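Local structure of exosome complex component Rrp42 (Methanothermobacter thermautotrophicus, 2WNR) at residues A[52-56]-A[57-61]; A[144-147]-A[148-152]. The protein is a probable non-catalytic subunit of the RNA-degrading archaeal exosome and probably contributes to shaping the active site of its partner Rrp41. All coordinates share one frame; numbering follows the deposited sequence.

Interaction 1: A[52-56]-A[57-61]; sequences RVKLG and NTQII
Backbone bonds between V53 and I60 join the two strands in both directions: V53 N donates to I60 O at 2.9 Å, and I60 N returns to V53 O. Nearer the turn, L55 N reaches T58 O at 2.9 Å, whereas the bond from T58 N to L55 O is weak, bent to 131° at the hydrogen. K54 with Q59, between these, and R52 with I61, beyond V53 and I60, are the non-hydrogen-bonded pairs, where CA-H...O contacts add to the pairing, among them Q59 CA to V53 O at 3.3 Å.

The motif is a tight antiparallel beta hairpin closed by a type II' turn from L55 to T58. G56 and N57 occupy its two central positions, and G56 has a positive phi that suits a residue without a side chain. V53, L55, T58 and I60 point to one face of the hairpin, where helix 150-164 packs on V53, L55 and I60; strand 37-41 pairs with the outer edge of the first strand.

R52, K54, Q59 and I61 share the other face. With CG anti to the backbone N (chi1 -174°), the extended Q59 chain runs between K54, its partner across the hairpin, and R52, one pair further on. Its CG lies 3.8 Å from K54 CG as the chains pass at a slant, and its amide end meets the guanidinium edge of R52, the two planes 65° apart. R52 CG also lies alongside I61 CG1, at 3.8 Å, the two side chains pointing the same way. With an alanine at Q59, the gap opened between R52 and K54 would probably leave both long chains freer to turn. R52 and I61 each pack on an aromatic side chain of another protein's chain.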
ATOM      1  N   ARG A  52     -10.625 -20.789  21.183  1.00 21.44           N
ATOM      2  CA  ARG A  52      -9.188 -20.970  21.343  1.00 22.35           C
ATOM      3  C   ARG A  52      -8.904 -22.465  21.216  1.00 22.30           C
ATOM      4  O   ARG A  52      -9.375 -23.266  22.034  1.00 23.18           O
ATOM      5  CB  ARG A  52      -8.720 -20.421  22.699  1.00 21.98           C
ATOM      6  CG  ARG A  52      -7.229 -20.554  22.957  1.00 25.01           C
ATOM      7  CD  ARG A  52      -6.901 -20.491  24.449  1.00 33.70           C
ATOM      8  NE  ARG A  52      -6.176 -19.277  24.830  1.00 41.59           N
ATOM      9  CZ  ARG A  52      -6.635 -18.334  25.653  1.00 46.43           C
ATOM     10  NH1 ARG A  52      -7.836 -18.445  26.211  1.00 49.06           N
ATOM     11  NH2 ARG A  52      -5.883 -17.275  25.929  1.00 47.09           N
ATOM     12  N   VAL A  53      -8.163 -22.838  20.175  1.00 21.76           N
ATOM     13  CA  VAL A  53      -7.798 -24.240  19.957  1.00 21.85           C
ATOM     14  C   VAL A  53      -6.299 -24.470  20.153  1.00 22.53           C
ATOM     15  O   VAL A  53      -5.462 -23.711  19.657  1.00 22.77           O
ATOM     16  CB  VAL A  53      -8.248 -24.754  18.565  1.00 21.15           C
ATOM     17  CG1 VAL A  53      -7.613 -26.106  18.244  1.00 21.04           C
ATOM     18  CG2 VAL A  53      -9.743 -24.878  18.520  1.00 24.00           C
ATOM     19  N   LYS A  54      -5.978 -25.514  20.905  1.00 22.51           N
ATOM     20  CA  LYS A  54      -4.607 -25.974  21.058  1.00 21.80           C
ATOM     21  C   LYS A  54      -4.507 -27.389  20.512  1.00 22.11           C
ATOM     22  O   LYS A  54      -5.226 -28.290  20.943  1.00 22.47           O
ATOM     23  CB  LYS A  54      -4.164 -25.930  22.519  1.00 20.91           C
ATOM     24  CG  LYS A  54      -3.840 -24.543  23.035  1.00 20.99           C
ATOM     25  CD  LYS A  54      -3.196 -24.592  24.426  1.00 23.47           C
ATOM     26  CE  LYS A  54      -1.740 -25.043  24.339  1.00 27.77           C
ATOM     27  NZ  LYS A  54      -1.054 -25.066  25.663  1.00 28.31           N
ATOM     28  N   LEU A  55      -3.622 -27.565  19.543  1.00 21.91           N
ATOM     29  CA  LEU A  55      -3.379 -28.855  18.932  1.00 22.72           C
ATOM     30  C   LEU A  55      -1.893 -29.115  19.159  1.00 22.75           C
ATOM     31  O   LEU A  55      -1.042 -28.555  18.479  1.00 23.58           O
ATOM     32  CB  LEU A  55      -3.770 -28.815  17.441  1.00 21.89           C
ATOM     33  CG  LEU A  55      -3.340 -29.911  16.454  1.00 24.79           C
ATOM     34  CD1 LEU A  55      -3.716 -31.307  16.926  1.00 25.55           C
ATOM     35  CD2 LEU A  55      -3.922 -29.648  15.068  1.00 25.31           C
ATOM     36  N   GLY A  56      -1.584 -29.941  20.146  1.00 23.07           N
ATOM     37  CA  GLY A  56      -0.239 -29.963  20.693  1.00 22.56           C
ATOM     38  C   GLY A  56      -0.009 -28.578  21.257  1.00 23.55           C
ATOM     39  O   GLY A  56      -0.808 -28.092  22.060  1.00 25.13           O
ATOM     40  N   ASN A  57       1.054 -27.921  20.813  1.00 22.93           N
ATOM     41  CA  ASN A  57       1.337 -26.558  21.251  1.00 22.49           C
ATOM     42  C   ASN A  57       0.887 -25.501  20.259  1.00 22.58           C
ATOM     43  O   ASN A  57       0.898 -24.310  20.577  1.00 23.92           O
ATOM     44  CB  ASN A  57       2.821 -26.384  21.563  1.00 22.69           C
ATOM     45  CG  ASN A  57       3.209 -27.011  22.869  1.00 23.07           C
ATOM     46  OD1 ASN A  57       2.441 -26.988  23.826  1.00 24.56           O
ATOM     47  ND2 ASN A  57       4.413 -27.572  22.926  1.00 21.55           N
ATOM     48  N   THR A  58       0.515 -25.934  19.057  1.00 21.64           N
ATOM     49  CA  THR A  58      -0.013 -25.037  18.041  1.00 22.11           C
ATOM     50  C   THR A  58      -1.306 -24.434  18.567  1.00 22.60           C
ATOM     51  O   THR A  58      -2.248 -25.148  18.899  1.00 22.74           O
ATOM     52  CB  THR A  58      -0.240 -25.764  16.684  1.00 22.50           C
ATOM     53  OG1 THR A  58       1.026 -26.161  16.148  1.00 23.65           O
ATOM     54  CG2 THR A  58      -0.907 -24.867  15.684  1.00 21.33           C
ATOM     55  N   GLN A  59      -1.328 -23.111  18.656  1.00 22.92           N
ATOM     56  CA  GLN A  59      -2.442 -22.420  19.270  1.00 23.15           C
ATOM     57  C   GLN A  59      -3.024 -21.361  18.349  1.00 23.89           C
ATOM     58  O   GLN A  59      -2.297 -20.526  17.821  1.00 24.72           O
ATOM     59  CB  GLN A  59      -2.005 -21.804  20.593  1.00 22.25           C
ATOM     60  CG  GLN A  59      -3.132 -21.186  21.389  1.00 23.84           C
ATOM     61  CD  GLN A  59      -2.704 -20.794  22.778  1.00 24.61           C
ATOM     62  OE1 GLN A  59      -1.707 -21.296  23.301  1.00 28.35           O
ATOM     63  NE2 GLN A  59      -3.463 -19.904  23.393  1.00 26.53           N
ATOM     64  N   ILE A  60      -4.336 -21.406  18.165  1.00 22.71           N
ATOM     65  CA  ILE A  60      -5.032 -20.467  17.299  1.00 22.39           C
ATOM     66  C   ILE A  60      -6.260 -19.933  18.023  1.00 22.83           C
ATOM     67  O   ILE A  60      -7.026 -20.695  18.606  1.00 26.27           O
ATOM     68  CB  ILE A  60      -5.465 -21.129  15.954  1.00 22.31           C
ATOM     69  CG1 ILE A  60      -4.243 -21.460  15.096  1.00 21.96           C
ATOM     70  CG2 ILE A  60      -6.415 -20.226  15.161  1.00 20.80           C
ATOM     71  CD1 ILE A  60      -4.585 -22.166  13.811  1.00 21.88           C
ATOM     72  N   ILE A  61      -6.434 -18.619  17.989  1.00 22.20           N
ATOM     73  CA  ILE A  61      -7.660 -17.997  18.450  1.00 20.79           C
ATOM     74  C   ILE A  61      -8.452 -17.458  17.262  1.00 21.42           C
ATOM     75  O   ILE A  61      -7.903 -16.781  16.400  1.00 22.30           O
ATOM     76  CB  ILE A  61      -7.371 -16.878  19.439  1.00 21.66           C
ATOM     77  CG1 ILE A  61      -6.781 -17.471  20.722  1.00 18.59           C
ATOM     78  CG2 ILE A  61      -8.642 -16.072  19.723  1.00 19.31           C
ATOM     79  CD1 ILE A  61      -6.076 -16.473  21.569  1.00 21.58           C
TER

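Interaction 2: A[144-147]-A[148-152]; sequences IDYD and GNLFD
The Y146 ring overlaps the backbone of G148, with CE1 3.5 Å from G148 N and 4.0 Å from N149 N, where the chain bends toward helix 150-164. CG stands anti to the Y146 backbone N (chi1 167°), which turns the ring toward this bend, and the L150 side chain crosses it at about a right angle; the closeness of the two there is doubtful in the model. F95 meets the ring with its plane at about 20°, and E214 OE1 accepts hydrogen bonds from both Y146 OH and N149 N. Just before the bend, strand 133-145 ends in a classic beta bulge, in which I144 and D145 both face Q59. G148 has a positive phi of 114° at which a CB would run into the D147 carbonyl.

N149 is the N-cap of the helix. Its OD1 accepts D152 N at 3.2 Å, the donor lying above the carbonyl plane, while its ND2 donates to D152 OD2 at 2.7 Å in an almost straight bond that approaches from above the carboxylate plane. ND2 also donates to D208 OD1. Gripped at both amide atoms, the N149 side chain is fixed in rotation, and the amide N-H of the third helical residue is satisfied; the D152 carboxylate, also bonded to T197 OG1, would probably be stabilised further by the helix start.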
ATOM      1  N   ILE A 144      -1.283 -17.795  17.293  1.00 22.84           N
ATOM      2  CA  ILE A 144      -0.639 -17.363  18.525  1.00 21.93           C
ATOM      3  C   ILE A 144       0.670 -18.110  18.762  1.00 21.78           C
ATOM      4  O   ILE A 144       1.621 -17.555  19.312  1.00 20.30           O
ATOM      5  CB  ILE A 144      -1.614 -17.595  19.716  1.00 22.42           C
ATOM      6  CG1 ILE A 144      -2.919 -16.793  19.530  1.00 28.20           C
ATOM      7  CG2 ILE A 144      -0.993 -17.272  21.038  1.00 26.14           C
ATOM      8  CD1 ILE A 144      -2.758 -15.277  19.375  1.00 25.72           C
ATOM      9  N   ASP A 145       0.714 -19.370  18.338  1.00 21.97           N
ATOM     10  CA  ASP A 145       1.844 -20.266  18.591  1.00 22.23           C
ATOM     11  C   ASP A 145       1.836 -21.286  17.459  1.00 23.33           C
ATOM     12  O   ASP A 145       0.778 -21.834  17.116  1.00 23.55           O
ATOM     13  CB  ASP A 145       1.652 -20.974  19.935  1.00 22.52           C
ATOM     14  CG  ASP A 145       2.937 -21.040  20.791  1.00 24.53           C
ATOM     15  OD1 ASP A 145       4.042 -20.664  20.337  1.00 22.54           O
ATOM     16  OD2 ASP A 145       2.822 -21.483  21.954  1.00 21.53           O
ATOM     17  N   TYR A 146       2.992 -21.523  16.851  1.00 23.24           N
ATOM     18  CA  TYR A 146       3.066 -22.474  15.745  1.00 23.30           C
ATOM     19  C   TYR A 146       4.051 -23.595  16.041  1.00 23.80           C
ATOM     20  O   TYR A 146       5.265 -23.372  16.092  1.00 24.33           O
ATOM     21  CB  TYR A 146       3.399 -21.767  14.424  1.00 23.36           C
ATOM     22  CG  TYR A 146       3.793 -22.697  13.289  1.00 23.75           C
ATOM     23  CD1 TYR A 146       2.927 -23.692  12.831  1.00 22.18           C
ATOM     24  CD2 TYR A 146       5.040 -22.578  12.674  1.00 26.49           C
ATOM     25  CE1 TYR A 146       3.295 -24.551  11.793  1.00 20.89           C
ATOM     26  CE2 TYR A 146       5.417 -23.428  11.635  1.00 26.50           C
ATOM     27  CZ  TYR A 146       4.540 -24.413  11.202  1.00 26.09           C
ATOM     28  OH  TYR A 146       4.914 -25.250  10.171  1.00 30.18           O
ATOM     29  N   ASP A 147       3.519 -24.799  16.239  1.00 23.74           N
ATOM     30  CA  ASP A 147       4.345 -25.964  16.537  1.00 24.40           C
ATOM     31  C   ASP A 147       3.927 -27.126  15.642  1.00 25.10           C
ATOM     32  O   ASP A 147       4.035 -28.284  16.038  1.00 27.61           O
ATOM     33  CB  ASP A 147       4.237 -26.339  18.028  1.00 23.29           C
ATOM     34  CG  ASP A 147       5.429 -27.160  18.532  1.00 26.45           C
ATOM     35  OD1 ASP A 147       6.496 -27.158  17.877  1.00 29.34           O
ATOM     36  OD2 ASP A 147       5.315 -27.802  19.610  1.00 30.48           O
ATOM     37  N   GLY A 148       3.449 -26.811  14.440  1.00 25.31           N
ATOM     38  CA  GLY A 148       3.031 -27.824  13.466  1.00 24.88           C
ATOM     39  C   GLY A 148       1.540 -27.847  13.139  1.00 24.86           C
ATOM     40  O   GLY A 148       0.690 -27.785  14.031  1.00 25.33           O
ATOM     41  N   ASN A 149       1.228 -27.948  11.852  1.00 23.92           N
ATOM     42  CA  ASN A 149      -0.139 -28.208  11.393  1.00 24.26           C
ATOM     43  C   ASN A 149      -1.117 -27.082  11.731  1.00 24.61           C
ATOM     44  O   ASN A 149      -1.930 -27.179  12.651  1.00 25.61           O
ATOM     45  CB  ASN A 149      -0.644 -29.562  11.913  1.00 24.01           C
ATOM     46  CG  ASN A 149      -1.952 -29.995  11.271  1.00 23.26           C
ATOM     47  OD1 ASN A 149      -2.462 -29.350  10.356  1.00 23.81           O
ATOM     48  ND2 ASN A 149      -2.496 -31.107  11.753  1.00 25.13           N
ATOM     49  N   LEU A 150      -1.022 -26.014  10.963  1.00 24.35           N
ATOM     50  CA  LEU A 150      -1.903 -24.895  11.109  1.00 23.61           C
ATOM     51  C   LEU A 150      -3.324 -25.200  10.609  1.00 23.82           C
ATOM     52  O   LEU A 150      -4.300 -24.756  11.198  1.00 23.54           O
ATOM     53  CB  LEU A 150      -1.306 -23.749  10.320  1.00 25.07           C
ATOM     54  CG  LEU A 150      -0.541 -22.610  10.997  1.00 23.53           C
ATOM     55  CD1 LEU A 150       0.110 -22.806  12.372  1.00 21.95           C
ATOM     56  CD2 LEU A 150       0.255 -21.815   9.971  1.00 20.54           C
ATOM     57  N   PHE A 151      -3.421 -25.969   9.532  1.00 23.96           N
ATOM     58  CA  PHE A 151      -4.687 -26.210   8.848  1.00 24.36           C
ATOM     59  C   PHE A 151      -5.743 -26.876   9.732  1.00 25.22           C
ATOM     60  O   PHE A 151      -6.891 -26.403   9.804  1.00 25.26           O
ATOM     61  CB  PHE A 151      -4.467 -27.040   7.578  1.00 23.13           C
ATOM     62  CG  PHE A 151      -3.485 -26.438   6.634  1.00 23.81           C
ATOM     63  CD1 PHE A 151      -3.910 -25.585   5.618  1.00 24.61           C
ATOM     64  CD2 PHE A 151      -2.127 -26.715   6.756  1.00 26.44           C
ATOM     65  CE1 PHE A 151      -2.996 -25.010   4.742  1.00 25.39           C
ATOM     66  CE2 PHE A 151      -1.200 -26.144   5.882  1.00 24.04           C
ATOM     67  CZ  PHE A 151      -1.636 -25.289   4.876  1.00 24.65           C
ATOM     68  N   ASP A 152      -5.351 -27.970  10.393  1.00 25.30           N
ATOM     69  CA  ASP A 152      -6.299 -28.759  11.174  1.00 24.90           C
ATOM     70  C   ASP A 152      -6.748 -27.974  12.386  1.00 24.45           C
ATOM     71  O   ASP A 152      -7.931 -27.971  12.711  1.00 26.31           O
ATOM     72  CB  ASP A 152      -5.693 -30.100  11.572  1.00 24.63           C
ATOM     73  CG  ASP A 152      -5.317 -30.951  10.373  1.00 27.21           C
ATOM     74  OD1 ASP A 152      -5.609 -30.539   9.233  1.00 26.60           O
ATOM     75  OD2 ASP A 152      -4.734 -32.043  10.570  1.00 27.27           O
TER

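Interaction 1 comes first along the chain and interaction 2 some 80 residues later, yet their centres lie only about 7 Å apart, both within the first 3' exoribonuclease (RNase PH) domain. Strand 58-69, the second arm of the hairpin, neighbours strand 133-145 in the same mixed sheet, and the bend at 146-149 leads from that sheet into helix 150-164, which packs on one face of the hairpin. T58 OG1 ties them directly, hydrogen-bonded to both D147 N and G148 O at the foot of the turn. The hairpin turn and the strand-to-helix bend are thus locked together next to a surface that meets the chain of another protein in the six-chain assembly.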